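Local coordinates for PUA domain-containing protein (Archaeoglobus fulgidus DSM 4304, PDB 2Q07), which probably binds RNA and belongs to the archaeosine synthase type 1 family of tRNA modification, this chain carrying its DUF5591, pre-PUA and PUA domains, at residues 33-38 and 117-122. Numbering follows the deposited sequence.
Sequences LLLPCT and VAHVTG
The imidazole of His-119 is the flat group where two parallel strands part at their C-terminal ends, in the mixed five-stranded sheet of a domain assigned to the UDG-like clan. Leu-35 CD2 touches His-119 CB at 4.0 Å and stands obliquely to the ring, while both ring nitrogens bond elsewhere: ND1 to Thr-142 OG1 and NE2 to the carbonyl of Val-147, which fixes the ring's rotation. With CG anti to the backbone N (chi1 -158°), the His-119 side chain runs beside that of Leu-33, whose CD1 sits 3.8 Å from His-119 CB. On the same face Leu-33 CD1 touches Val-117 CG1, and helix 150-160 covers both residues. Across the sheet, Leu-34 CD1 packs at 4.2 Å on Ala-118 CB, under Val-128 of helix 123-132. Two backbone bonds join residues 33-38 to 117-122, and Leu-34 supplies both ends: its N reaches Val-117 O at 2.8 Å, almost straight at 178°, and its O takes the more bent bond from His-119 N at 2.9 Å. An inverse gamma turn at His-119 ends the pairing and points Val-120 back at the other strand. Pro-36 CD lies 3.8 Å from Val-120 CG1, the two side chains running in opposite directions, and that methyl lies 3.5 Å from Pro-36 N.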
loop_
_atom_site.group_PDB
_atom_site.type_symbol
_atom_site.label_atom_id
_atom_site.label_comp_id
_atom_site.label_asym_id
_atom_site.label_seq_id
_atom_site.Cartn_x
_atom_site.Cartn_y
_atom_site.Cartn_z
ATOM N N LEU A 33 14.315 7.209 3.631
ATOM C CA LEU A 33 15.270 6.185 4.024
ATOM C C LEU A 33 15.113 4.931 3.151
ATOM O O LEU A 33 14.012 4.374 3.044
ATOM C CB LEU A 33 15.034 5.822 5.493
ATOM C CG LEU A 33 15.880 4.704 6.084
ATOM C CD1 LEU A 33 17.345 5.094 6.022
ATOM C CD2 LEU A 33 15.431 4.450 7.523
ATOM N N LEU A 34 16.199 4.493 2.519
ATOM C CA LEU A 34 16.154 3.292 1.688
ATOM C C LEU A 34 16.675 2.114 2.515
ATOM O O LEU A 34 17.719 2.211 3.176
ATOM C CB LEU A 34 16.996 3.475 0.415
ATOM C CG LEU A 34 16.713 4.735 -0.415
ATOM C CD1 LEU A 34 17.551 4.711 -1.687
ATOM C CD2 LEU A 34 15.228 4.814 -0.754
ATOM N N LEU A 35 15.941 1.004 2.467
ATOM C CA LEU A 35 16.270 -0.184 3.231
ATOM C C LEU A 35 16.256 -1.468 2.403
ATOM O O LEU A 35 15.610 -1.550 1.363
ATOM C CB LEU A 35 15.282 -0.325 4.392
ATOM C CG LEU A 35 15.254 0.847 5.370
ATOM C CD1 LEU A 35 14.024 0.753 6.255
ATOM C CD2 LEU A 35 16.538 0.834 6.187
ATOM N N PRO A 36 16.961 -2.502 2.876
ATOM C CA PRO A 36 16.983 -3.756 2.122
ATOM C C PRO A 36 15.729 -4.584 2.401
ATOM O O PRO A 36 15.149 -4.501 3.487
ATOM C CB PRO A 36 18.243 -4.428 2.640
ATOM C CG PRO A 36 18.192 -4.084 4.094
ATOM C CD PRO A 36 17.782 -2.610 4.096
ATOM N N CYS A 37 15.294 -5.364 1.416
ATOM C CA CYS A 37 14.131 -6.209 1.634
ATOM C C CYS A 37 14.593 -7.326 2.565
ATOM O O CYS A 37 15.790 -7.501 2.782
ATOM C CB CYS A 37 13.615 -6.785 0.309
ATOM S SG CYS A 37 14.846 -7.708 -0.625
ATOM N N THR A 38 13.651 -8.066 3.138
ATOM C CA THR A 38 14.000 -9.153 4.045
ATOM C C THR A 38 13.248 -10.419 3.669
ATOM O O THR A 38 12.305 -10.372 2.881
ATOM C CB THR A 38 13.657 -8.798 5.505
ATOM O OG1 THR A 38 12.299 -8.348 5.572
ATOM C CG2 THR A 38 14.584 -7.693 6.033
ATOM N N VAL A 117 18.579 8.838 1.984
ATOM C CA VAL A 117 19.550 8.147 2.816
ATOM C C VAL A 117 19.514 6.666 2.455
ATOM O O VAL A 117 18.568 5.951 2.807
ATOM C CB VAL A 117 19.231 8.271 4.324
ATOM C CG1 VAL A 117 20.317 7.594 5.112
ATOM C CG2 VAL A 117 19.099 9.720 4.720
ATOM N N ALA A 118 20.545 6.209 1.757
ATOM C CA ALA A 118 20.624 4.816 1.337
ATOM C C ALA A 118 21.250 3.917 2.402
ATOM O O ALA A 118 22.467 3.795 2.476
ATOM C CB ALA A 118 21.420 4.716 0.044
ATOM N N HIS A 119 20.420 3.282 3.222
ATOM C CA HIS A 119 20.945 2.403 4.255
ATOM C C HIS A 119 20.923 0.973 3.748
ATOM O O HIS A 119 20.158 0.134 4.226
ATOM C CB HIS A 119 20.130 2.503 5.537
ATOM C CG HIS A 119 20.885 2.064 6.750
ATOM N ND1 HIS A 119 21.926 2.796 7.281
ATOM C CD2 HIS A 119 20.787 0.948 7.507
ATOM C CE1 HIS A 119 22.437 2.149 8.313
ATOM N NE2 HIS A 119 21.765 1.024 8.470
ATOM N N VAL A 120 21.782 0.706 2.777
ATOM C CA VAL A 120 21.861 -0.605 2.154
ATOM C C VAL A 120 23.294 -0.865 1.721
ATOM O O VAL A 120 24.106 0.062 1.651
ATOM C CB VAL A 120 20.960 -0.660 0.908
ATOM C CG1 VAL A 120 19.503 -0.592 1.306
ATOM C CG2 VAL A 120 21.293 0.506 -0.007
ATOM N N THR A 121 23.598 -2.120 1.409
ATOM C CA THR A 121 24.944 -2.485 0.994
ATOM C C THR A 121 24.959 -3.381 -0.236
ATOM O O THR A 121 23.918 -3.854 -0.684
ATOM C CB THR A 121 25.694 -3.219 2.130
ATOM O OG1 THR A 121 24.954 -4.388 2.505
ATOM C CG2 THR A 121 25.858 -2.309 3.350
ATOM N N GLY A 122 26.159 -3.608 -0.769
ATOM C CA GLY A 122 26.323 -4.462 -1.934
ATOM C C GLY A 122 25.436 -4.131 -3.120
ATOM O O GLY A 122 25.247 -2.966 -3.467
#